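PDB 1SR8: cobalamin biosynthesis protein (cbiD) from Archaeoglobus fulgidus, which probably catalyses the S-adenosylmethionine-dependent methylation of C-1 in cobalt-precorrin-5B, giving cobalt-precorrin-6A in the anaerobic route to adenosylcobalamin. Local coordinates for residues A48-V53 / V66-P71; A54-L59 / K145-F150; G85-R90 / F106-C111; S114-G119 / V156-P161. All coordinates share one frame; numbering follows the deposited sequence.

Interaction 1: residues A48-V53 / V66-P71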
# COMPACT_ATOMS: atom_id res chain seq x y z
N ALA A 48 3.59 -6.86 -8.62
CA ALA A 48 3.67 -8.28 -8.95
C ALA A 48 2.44 -8.67 -9.78
O ALA A 48 2.54 -9.42 -10.77
CB ALA A 48 3.73 -9.11 -7.67
N SER A 49 1.27 -8.16 -9.39
CA SER A 49 0.03 -8.45 -10.10
C SER A 49 0.11 -7.96 -11.53
O SER A 49 -0.28 -8.66 -12.46
CB SER A 49 -1.16 -7.79 -9.40
OG SER A 49 -1.40 -8.39 -8.14
N ALA A 50 0.63 -6.74 -11.70
CA ALA A 50 0.75 -6.16 -13.02
C ALA A 50 1.65 -7.01 -13.90
O ALA A 50 1.32 -7.27 -15.06
CB ALA A 50 1.30 -4.73 -12.93
N ALA A 51 2.78 -7.46 -13.35
CA ALA A 51 3.71 -8.30 -14.10
C ALA A 51 3.03 -9.58 -14.56
O ALA A 51 3.13 -9.96 -15.73
CB ALA A 51 4.94 -8.64 -13.24
N ALA A 52 2.33 -10.24 -13.65
CA ALA A 52 1.63 -11.48 -13.98
C ALA A 52 0.58 -11.27 -15.07
O ALA A 52 0.53 -12.02 -16.04
CB ALA A 52 0.97 -12.05 -12.74
N VAL A 53 -0.26 -10.26 -14.89
CA VAL A 53 -1.30 -9.96 -15.87
C VAL A 53 -0.71 -9.62 -17.24
O VAL A 53 -1.22 -10.06 -18.27
CB VAL A 53 -2.19 -8.81 -15.39
CG1 VAL A 53 -3.15 -8.40 -16.47
CG2 VAL A 53 -2.95 -9.23 -14.14
N VAL A 66 -1.52 -2.51 -18.28
CA VAL A 66 -2.52 -3.49 -17.89
C VAL A 66 -3.30 -2.88 -16.75
O VAL A 66 -2.85 -1.93 -16.11
CB VAL A 66 -1.90 -4.83 -17.39
CG1 VAL A 66 -0.99 -5.42 -18.46
CG2 VAL A 66 -1.14 -4.60 -16.10
N LYS A 67 -4.49 -3.41 -16.50
CA LYS A 67 -5.30 -2.91 -15.41
C LYS A 67 -5.36 -4.04 -14.39
O LYS A 67 -5.63 -5.18 -14.73
CB LYS A 67 -6.69 -2.56 -15.92
CG LYS A 67 -7.61 -1.96 -14.87
CD LYS A 67 -8.86 -1.35 -15.50
CE LYS A 67 -8.50 -0.13 -16.38
NZ LYS A 67 -7.59 -0.45 -17.54
N VAL A 68 -5.08 -3.72 -13.13
CA VAL A 68 -5.14 -4.73 -12.09
C VAL A 68 -6.05 -4.30 -10.95
O VAL A 68 -6.17 -3.10 -10.65
CB VAL A 68 -3.74 -5.04 -11.52
CG1 VAL A 68 -2.90 -5.74 -12.56
CG2 VAL A 68 -3.06 -3.77 -11.08
N SER A 69 -6.72 -5.27 -10.33
CA SER A 69 -7.59 -4.97 -9.21
C SER A 69 -6.69 -4.86 -7.99
O SER A 69 -5.56 -5.37 -8.00
CB SER A 69 -8.63 -6.08 -9.04
OG SER A 69 -8.02 -7.35 -8.89
N THR A 70 -7.16 -4.18 -6.95
CA THR A 70 -6.38 -4.00 -5.72
C THR A 70 -7.27 -4.37 -4.55
O THR A 70 -8.49 -4.41 -4.68
CB THR A 70 -5.95 -2.53 -5.52
OG1 THR A 70 -7.11 -1.70 -5.43
CG2 THR A 70 -5.09 -2.04 -6.68
N PRO A 71 -6.66 -4.65 -3.38
CA PRO A 71 -7.43 -5.02 -2.20
C PRO A 71 -8.43 -3.91 -1.81
O PRO A 71 -9.52 -4.20 -1.32
CB PRO A 71 -6.34 -5.22 -1.13
CG PRO A 71 -5.18 -5.70 -1.93
CD PRO A 71 -5.21 -4.76 -3.11
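Val-66 and Val-68 on one side, Ala-50 and Val-53 on the other, make a helix-on-sheet contact in which helix 44-57 lies against strand 63-68, an outermost strand of the mixed sheet. The two run at 131° to each other, and their axes approach to 8.2 Å, a short spacing, consistent with the small alanines on this part of the helix. Val-68 comes nearest to the helix backbone: its CG1 rests 3.7 Å from Ala-50 CA and also reaches the backbone beside it, at the carbonyl carbon of Ser-49. The same methyl meets Val-53 CG2 at 3.8 Å, the two valines crossing obliquely. Val-66, two residues back on the same face of the strand, sends CG2 to Ala-50, 4.0 Å from its CB, while its CB packs 3.9 Å from Val-53 CG1. Val-53 thus spans both strand residues with different branches: CG1, anti to the backbone N (chi1 173°), goes to Val-66, and CG2 to Val-68. Further out, the strand is held by backbone hydrogen bonds from Val-66 to Val-78 and from Val-68 to Val-76, and helix 133-149 closes the side near Ser-49 through Ile-139 and Asn-142. The hydroxyl of Ser-49 is hydrogen-bonded to Gly-45 O one helical turn back, and its CB, facing the strand, lies 4.1 Å from Val-68 CG1.

Interaction 2: residues A54-L59 / K145-F150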
# COMPACT_ATOMS: atom_id res chain seq x y z
N ALA A 54 0.37 -8.83 -17.25
CA ALA A 54 1.01 -8.44 -18.51
C ALA A 54 1.64 -9.63 -19.23
O ALA A 54 1.61 -9.72 -20.46
CB ALA A 54 2.06 -7.37 -18.25
N ALA A 55 2.23 -10.56 -18.48
CA ALA A 55 2.84 -11.72 -19.09
C ALA A 55 1.81 -12.57 -19.84
O ALA A 55 2.06 -13.03 -20.95
CB ALA A 55 3.55 -12.55 -18.02
N ILE A 56 0.64 -12.78 -19.22
CA ILE A 56 -0.44 -13.57 -19.83
C ILE A 56 -1.04 -12.85 -21.04
O ILE A 56 -1.24 -13.45 -22.09
CB ILE A 56 -1.59 -13.84 -18.81
CG1 ILE A 56 -1.11 -14.79 -17.71
CG2 ILE A 56 -2.80 -14.43 -19.53
CD1 ILE A 56 -2.15 -15.07 -16.65
N ALA A 57 -1.33 -11.58 -20.87
CA ALA A 57 -1.90 -10.77 -21.94
C ALA A 57 -0.96 -10.66 -23.14
O ALA A 57 -1.41 -10.67 -24.29
CB ALA A 57 -2.22 -9.40 -21.40
N SER A 58 0.34 -10.54 -22.88
CA SER A 58 1.33 -10.39 -23.96
C SER A 58 1.44 -11.60 -24.88
O SER A 58 2.05 -11.52 -25.94
CB SER A 58 2.71 -10.07 -23.37
OG SER A 58 3.27 -11.21 -22.76
N LEU A 59 0.85 -12.71 -24.47
CA LEU A 59 0.89 -13.90 -25.30
C LEU A 59 0.08 -13.70 -26.57
O LEU A 59 0.49 -14.12 -27.65
CB LEU A 59 0.33 -15.09 -24.55
CG LEU A 59 1.27 -15.70 -23.53
CD1 LEU A 59 0.62 -16.92 -22.91
CD2 LEU A 59 2.57 -16.07 -24.21
N LYS A 145 -8.64 -13.57 -13.33
CA LYS A 145 -9.25 -12.69 -14.32
C LYS A 145 -8.49 -12.78 -15.66
O LYS A 145 -9.10 -12.98 -16.72
CB LYS A 145 -9.25 -11.22 -13.85
CG LYS A 145 -9.92 -10.26 -14.87
CD LYS A 145 -9.42 -8.80 -14.79
CE LYS A 145 -10.13 -7.95 -13.72
NZ LYS A 145 -9.64 -6.52 -13.67
N ALA A 146 -7.17 -12.65 -15.60
CA ALA A 146 -6.36 -12.72 -16.81
C ALA A 146 -6.45 -14.08 -17.48
O ALA A 146 -6.59 -14.16 -18.70
CB ALA A 146 -4.90 -12.38 -16.49
N SER A 147 -6.37 -15.16 -16.70
CA SER A 147 -6.46 -16.50 -17.28
C SER A 147 -7.72 -16.66 -18.11
O SER A 147 -7.70 -17.26 -19.18
CB SER A 147 -6.43 -17.58 -16.18
OG SER A 147 -5.16 -17.64 -15.56
N ARG A 148 -8.82 -16.10 -17.62
CA ARG A 148 -10.10 -16.17 -18.31
C ARG A 148 -10.20 -15.22 -19.51
O ARG A 148 -10.63 -15.61 -20.58
CB ARG A 148 -11.24 -15.87 -17.34
CG ARG A 148 -11.51 -16.99 -16.37
CD ARG A 148 -12.43 -16.54 -15.26
NE ARG A 148 -12.85 -17.66 -14.43
CZ ARG A 148 -13.43 -17.52 -13.24
NH1 ARG A 148 -13.65 -16.30 -12.76
NH2 ARG A 148 -13.78 -18.59 -12.54
N GLU A 149 -9.78 -13.97 -19.33
CA GLU A 149 -9.85 -13.00 -20.41
C GLU A 149 -9.02 -13.41 -21.62
O GLU A 149 -9.45 -13.22 -22.76
CB GLU A 149 -9.36 -11.64 -19.93
CG GLU A 149 -9.53 -10.54 -20.96
CD GLU A 149 -9.21 -9.17 -20.39
OE1 GLU A 149 -9.60 -8.91 -19.23
OE2 GLU A 149 -8.59 -8.35 -21.11
N PHE A 150 -7.85 -13.96 -21.36
CA PHE A 150 -6.94 -14.37 -22.42
C PHE A 150 -6.89 -15.87 -22.63
O PHE A 150 -5.93 -16.40 -23.20
CB PHE A 150 -5.55 -13.81 -22.11
CG PHE A 150 -5.54 -12.32 -21.95
CD1 PHE A 150 -5.56 -11.47 -23.06
CD2 PHE A 150 -5.57 -11.75 -20.68
CE1 PHE A 150 -5.62 -10.09 -22.92
CE2 PHE A 150 -5.63 -10.36 -20.52
CZ PHE A 150 -5.65 -9.53 -21.64
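Two helices packed on the same sheet, 44-57 and 133-149, meet near their C-terminal ends, and the contact is a helix-helix interface closed by an aromatic ring. Phe-150, the first residue after helix 133-149 to leave helical backbone angles, lays its ring flat against Ala-57. The CA of Ala-57 stands 3.7 Å from the ring centroid and only 3° off the ring normal, a CH-pi contact over the middle of the face. From the same residue CB leans over the far rim, 3.4 Å from Phe-150 CZ. The opposite face of the ring is touched near its rim by the CG of Glu-149, so the ring lies between its own neighbour in the chain and the other helix. The CG of Phe-150 is anti to its carbonyl carbon, beside the backbone N (chi1 -57°). The side chain of Phe-150 also touches Lys-60 and Glu-61, just past the segment 54-59. An alanine here would probably leave the CA and CB of Ala-57 without their ring partner and open a gap between the helix ends, though CB would still meet Ile-56 CG2.

Ile-56 carries the rest of the interface with two different branches. Its CG2 reaches back to Phe-150, 3.8 Å from CB, and approaches Ala-146 O. The other branch extends away from the ring, its last bond anti (chi2 178°), and its tip CD1 settles 3.9 Å from Ala-146 CB and 4.1 Å from Ser-147 OG, a hydroxyl already hydrogen-bonded to Phe-143 O.

Interaction 3: residues G85-R90 / F106-C111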
# COMPACT_ATOMS: atom_id res chain seq x y z
N GLY A 85 4.67 -13.66 -23.31
CA GLY A 85 4.75 -14.39 -22.06
C GLY A 85 5.76 -13.89 -21.05
O GLY A 85 5.91 -14.50 -19.98
N PHE A 86 6.46 -12.81 -21.35
CA PHE A 86 7.44 -12.26 -20.42
C PHE A 86 7.08 -10.82 -20.12
O PHE A 86 6.68 -10.08 -21.01
CB PHE A 86 8.83 -12.32 -21.02
CG PHE A 86 9.90 -11.78 -20.11
CD1 PHE A 86 10.37 -12.53 -19.04
CD2 PHE A 86 10.42 -10.50 -20.31
CE1 PHE A 86 11.34 -12.02 -18.19
CE2 PHE A 86 11.39 -9.98 -19.46
CZ PHE A 86 11.85 -10.74 -18.40
N ALA A 87 7.20 -10.42 -18.85
CA ALA A 87 6.89 -9.05 -18.46
C ALA A 87 7.88 -8.51 -17.44
O ALA A 87 8.42 -9.24 -16.62
CB ALA A 87 5.47 -8.95 -17.91
N ARG A 88 8.10 -7.20 -17.51
CA ARG A 88 9.02 -6.51 -16.63
C ARG A 88 8.26 -5.27 -16.15
O ARG A 88 7.80 -4.48 -16.97
CB ARG A 88 10.25 -6.11 -17.43
CG ARG A 88 11.39 -5.55 -16.63
CD ARG A 88 12.52 -5.08 -17.53
NE ARG A 88 13.68 -4.63 -16.75
CZ ARG A 88 14.52 -5.44 -16.12
NH1 ARG A 88 14.35 -6.76 -16.18
NH2 ARG A 88 15.52 -4.94 -15.40
N VAL A 89 8.11 -5.12 -14.84
CA VAL A 89 7.38 -3.97 -14.30
C VAL A 89 8.14 -3.36 -13.14
O VAL A 89 8.60 -4.06 -12.25
CB VAL A 89 5.98 -4.37 -13.80
CG1 VAL A 89 5.19 -3.13 -13.40
CG2 VAL A 89 5.24 -5.15 -14.87
N ARG A 90 8.26 -2.04 -13.14
CA ARG A 90 8.99 -1.35 -12.08
C ARG A 90 8.00 -0.75 -11.08
O ARG A 90 7.01 -0.14 -11.47
CB ARG A 90 9.86 -0.24 -12.69
CG ARG A 90 10.94 0.34 -11.77
CD ARG A 90 11.72 1.48 -12.47
NE ARG A 90 12.52 1.03 -13.61
CZ ARG A 90 13.66 0.36 -13.51
NH1 ARG A 90 14.17 0.06 -12.33
NH2 ARG A 90 14.31 -0.02 -14.61
N PHE A 106 10.12 -6.06 -11.16
CA PHE A 106 9.40 -7.31 -10.98
C PHE A 106 9.30 -7.98 -12.34
O PHE A 106 8.91 -7.34 -13.32
CB PHE A 106 7.98 -7.06 -10.44
CG PHE A 106 7.89 -7.05 -8.94
CD1 PHE A 106 7.42 -8.15 -8.25
CD2 PHE A 106 8.32 -5.94 -8.22
CE1 PHE A 106 7.36 -8.15 -6.86
CE2 PHE A 106 8.27 -5.93 -6.84
CZ PHE A 106 7.79 -7.04 -6.16
N GLU A 107 9.66 -9.25 -12.41
CA GLU A 107 9.57 -9.98 -13.66
C GLU A 107 8.58 -11.12 -13.51
O GLU A 107 8.52 -11.78 -12.46
CB GLU A 107 10.93 -10.56 -14.07
CG GLU A 107 12.05 -9.56 -14.19
CD GLU A 107 13.26 -10.15 -14.89
OE1 GLU A 107 13.58 -11.33 -14.63
OE2 GLU A 107 13.90 -9.43 -15.68
N ALA A 108 7.80 -11.35 -14.56
CA ALA A 108 6.80 -12.41 -14.59
C ALA A 108 6.98 -13.21 -15.87
O ALA A 108 7.11 -12.64 -16.97
CB ALA A 108 5.39 -11.83 -14.53
N GLU A 109 6.97 -14.53 -15.74
CA GLU A 109 7.15 -15.40 -16.89
C GLU A 109 6.06 -16.47 -16.90
O GLU A 109 5.85 -17.13 -15.89
CB GLU A 109 8.53 -16.07 -16.80
CG GLU A 109 8.86 -16.97 -17.97
CD GLU A 109 9.79 -16.31 -18.96
OE1 GLU A 109 9.44 -16.24 -20.16
OE2 GLU A 109 10.89 -15.87 -18.54
N VAL A 110 5.39 -16.63 -18.04
CA VAL A 110 4.35 -17.66 -18.16
C VAL A 110 5.04 -19.01 -18.21
O VAL A 110 6.08 -19.14 -18.85
CB VAL A 110 3.49 -17.51 -19.46
CG1 VAL A 110 2.77 -16.17 -19.48
CG2 VAL A 110 4.36 -17.68 -20.69
N CYS A 111 4.49 -20.00 -17.53
CA CYS A 111 5.09 -21.32 -17.55
C CYS A 111 4.04 -22.39 -17.83
O CYS A 111 2.85 -22.08 -17.90
CB CYS A 111 5.84 -21.59 -16.22
SG CYS A 111 4.92 -21.53 -14.67
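Gly-85 to Val-89 pair with Phe-106 to Val-110 as antiparallel neighbours in the middle of the mixed sheet. Five backbone hydrogen bonds hold them. Ala-87 with Ala-108 and Val-89 with Phe-106 are the hydrogen-bonded pairs, each joined by two bonds, and Val-110 N adds a fifth at 2.9 Å to Gly-85 O. In the non-hydrogen-bonded pairs, CA hydrogens point at carbonyls, Glu-107 CA lying 3.3 Å from Ala-87 O.

Apolar contacts belong to the face that helix 44-57 covers, where Ala-87 CB and Ala-108 CB stand 4.4 Å apart beneath Ala-54 and Ala-51. Both methyls of Val-110 press on Gly-85, CG2 at 3.6 Å from its CA; Gly-85 has no CB, and its positive phi and that methyl leave no room for one.

Charged and aromatic groups occupy the other face. Arg-88, its CG anti to the backbone N (chi1 -172°) and its chain extended to NE, lies side by side with Glu-107, and NH1 makes a salt bridge of 2.8 Å to Glu-107 OE2, which meets the guanidinium edge in plane, although the carboxylate is turned 74° away. Glu-107 OE2 also lies in the plane of the Phe-86 ring, at its edge, 3.6 Å from CZ. Glu-109 OE2 approaches the ring near its plane, 3.4 Å from Phe-86 CD1. A glutamine at Glu-107 would probably leave Arg-88 and Arg-120, which bridges to OE1, without this negative partner. With two arginines on its two oxygens, the carboxylate is likely to stay ionised, and the OE2 atoms of Glu-107 and Glu-109 meet the electropositive rim of Phe-86, not its pi face.

Interaction 4: residues S114-G119 / V156-P161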
# COMPACT_ATOMS: atom_id res chain seq x y z
N SER A 114 0.28 -24.81 -14.33
CA SER A 114 -0.70 -23.82 -13.89
C SER A 114 -0.58 -23.39 -12.43
O SER A 114 -0.39 -24.22 -11.54
CB SER A 114 -2.10 -24.35 -14.15
OG SER A 114 -2.18 -25.69 -13.73
N GLY A 115 -0.71 -22.09 -12.20
CA GLY A 115 -0.62 -21.54 -10.86
C GLY A 115 0.24 -20.29 -10.80
O GLY A 115 0.68 -19.79 -11.84
N ILE A 116 0.48 -19.81 -9.59
CA ILE A 116 1.29 -18.61 -9.33
C ILE A 116 2.51 -19.03 -8.52
O ILE A 116 2.38 -19.54 -7.41
CB ILE A 116 0.51 -17.55 -8.51
CG1 ILE A 116 -0.66 -17.00 -9.33
CG2 ILE A 116 1.46 -16.45 -8.06
CD1 ILE A 116 -0.25 -16.33 -10.62
N PHE A 117 3.70 -18.80 -9.07
CA PHE A 117 4.92 -19.19 -8.37
C PHE A 117 5.84 -18.00 -8.20
O PHE A 117 5.82 -17.06 -9.00
CB PHE A 117 5.60 -20.30 -9.16
CG PHE A 117 4.66 -21.40 -9.58
CD1 PHE A 117 4.13 -22.29 -8.64
CD2 PHE A 117 4.24 -21.51 -10.91
CE1 PHE A 117 3.20 -23.26 -9.01
CE2 PHE A 117 3.31 -22.48 -11.30
CZ PHE A 117 2.79 -23.36 -10.35
N PHE A 118 6.66 -18.05 -7.15
CA PHE A 118 7.60 -16.99 -6.84
C PHE A 118 9.04 -17.48 -6.93
O PHE A 118 9.41 -18.46 -6.28
CB PHE A 118 7.28 -16.45 -5.45
CG PHE A 118 5.88 -15.91 -5.33
CD1 PHE A 118 5.57 -14.64 -5.80
CD2 PHE A 118 4.86 -16.71 -4.83
CE1 PHE A 118 4.25 -14.17 -5.79
CE2 PHE A 118 3.53 -16.25 -4.81
CZ PHE A 118 3.23 -14.98 -5.30
N GLY A 119 9.85 -16.80 -7.73
CA GLY A 119 11.23 -17.22 -7.89
C GLY A 119 12.30 -16.44 -7.15
O GLY A 119 12.13 -16.07 -5.99
N VAL A 156 2.29 -18.62 -13.98
CA VAL A 156 3.32 -17.59 -14.10
C VAL A 156 4.24 -17.63 -12.88
O VAL A 156 3.81 -17.94 -11.77
CB VAL A 156 2.74 -16.15 -14.21
CG1 VAL A 156 1.63 -16.09 -15.26
CG2 VAL A 156 2.23 -15.70 -12.87
N ARG A 157 5.52 -17.36 -13.11
CA ARG A 157 6.47 -17.31 -12.01
C ARG A 157 6.86 -15.85 -11.91
O ARG A 157 7.24 -15.22 -12.91
CB ARG A 157 7.70 -18.19 -12.29
CG ARG A 157 8.82 -18.05 -11.25
CD ARG A 157 9.68 -19.33 -11.16
NE ARG A 157 9.89 -19.92 -12.48
CZ ARG A 157 10.47 -19.29 -13.50
NH1 ARG A 157 10.91 -18.04 -13.35
NH2 ARG A 157 10.56 -19.88 -14.68
N ILE A 158 6.71 -15.29 -10.71
CA ILE A 158 7.03 -13.90 -10.46
C ILE A 158 8.39 -13.83 -9.75
O ILE A 158 8.61 -14.51 -8.75
CB ILE A 158 5.94 -13.25 -9.57
CG1 ILE A 158 4.58 -13.35 -10.27
CG2 ILE A 158 6.33 -11.81 -9.23
CD1 ILE A 158 3.40 -12.92 -9.42
N SER A 159 9.30 -13.01 -10.29
CA SER A 159 10.64 -12.88 -9.72
C SER A 159 11.07 -11.43 -9.57
O SER A 159 10.53 -10.53 -10.21
CB SER A 159 11.68 -13.59 -10.59
OG SER A 159 11.39 -14.97 -10.71
N VAL A 160 12.07 -11.23 -8.71
CA VAL A 160 12.63 -9.90 -8.46
C VAL A 160 14.16 -10.00 -8.62
O VAL A 160 14.88 -10.33 -7.67
CB VAL A 160 12.26 -9.43 -7.04
CG1 VAL A 160 12.67 -7.98 -6.85
CG2 VAL A 160 10.76 -9.60 -6.83
N PRO A 161 14.67 -9.71 -9.82
CA PRO A 161 16.09 -9.74 -10.17
C PRO A 161 17.07 -9.21 -9.13
O PRO A 161 18.09 -9.85 -8.86
CB PRO A 161 16.14 -8.95 -11.47
CG PRO A 161 14.84 -9.34 -12.12
CD PRO A 161 13.86 -9.25 -10.97
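Val-156 and Ile-158, whose side chains lie on one face of strand 155-159, are the residues most covered by strand 115-118, and Phe-117 follows on the reverse face. Val-156 stands beside Ile-116, both pointing the same way; with CG1 anti to the carbonyl carbon (chi1 -49°), its CG2 falls between the backbone N and the carbonyl carbon and meets Ile-116 CD1 at 3.4 Å, tighter than ordinary van der Waals contact. Ile-158 lies alongside Phe-118 in the same manner: its CD1 comes 3.9 Å from Phe-118 CE1.

The backbones that carry these pairs are parallel neighbours, 115-118 being an outermost strand of the mixed sheet. Helix 133-149 lies between them in the chain and packs on the face of Ile-116 and Ile-158, touching both through Ile-139, so strand, helix and strand form a beta-alpha-beta crossover, its connection also including the short strands 121-125 and 128-129. In the parallel manner, Phe-117 donates to Val-156 O, and its own carbonyl accepts the N-H of Ile-158 at 2.6 Å, with Val-156 N on Gly-115 O before them and Gly-119 N on Ile-158 O after.

Phe-117 turns its ring to the face away from the helix, the side of Arg-157. There its CD2 passes 3.7 Å from Val-156 O, and the carbonyl carbon of Gly-115 rests over one ring face, toward the rim. On that side of the sheet Arg-157 CG lies 3.9 Å from Gly-119 N. Gly-119, with no CB, brings its CA to 3.6 Å from Ser-159 OG, where a CB would clash.

From the N terminus, helix 44-57 comes first and serves two contacts. Interaction 1 closes a short loop by bringing strand 63-68 back onto it; interaction 2 closes a much longer one, joining its end to helix 133-149. These two cross along the chain and touch where Val-66 meets Ala-54. Interaction 3, nested inside the loop of interaction 2, closes the 15-residue loop between 85-90 and 106-111 in the middle of the mixed sheet, with Ser-58 close enough to Gly-85 for a probable hydrogen bond. Interaction 4 follows it in series, crosses interaction 2 and closes a longer loop through helix 133-149; strand 155-159 adjoins 105-111, so both pairings share one sheet under the two helices.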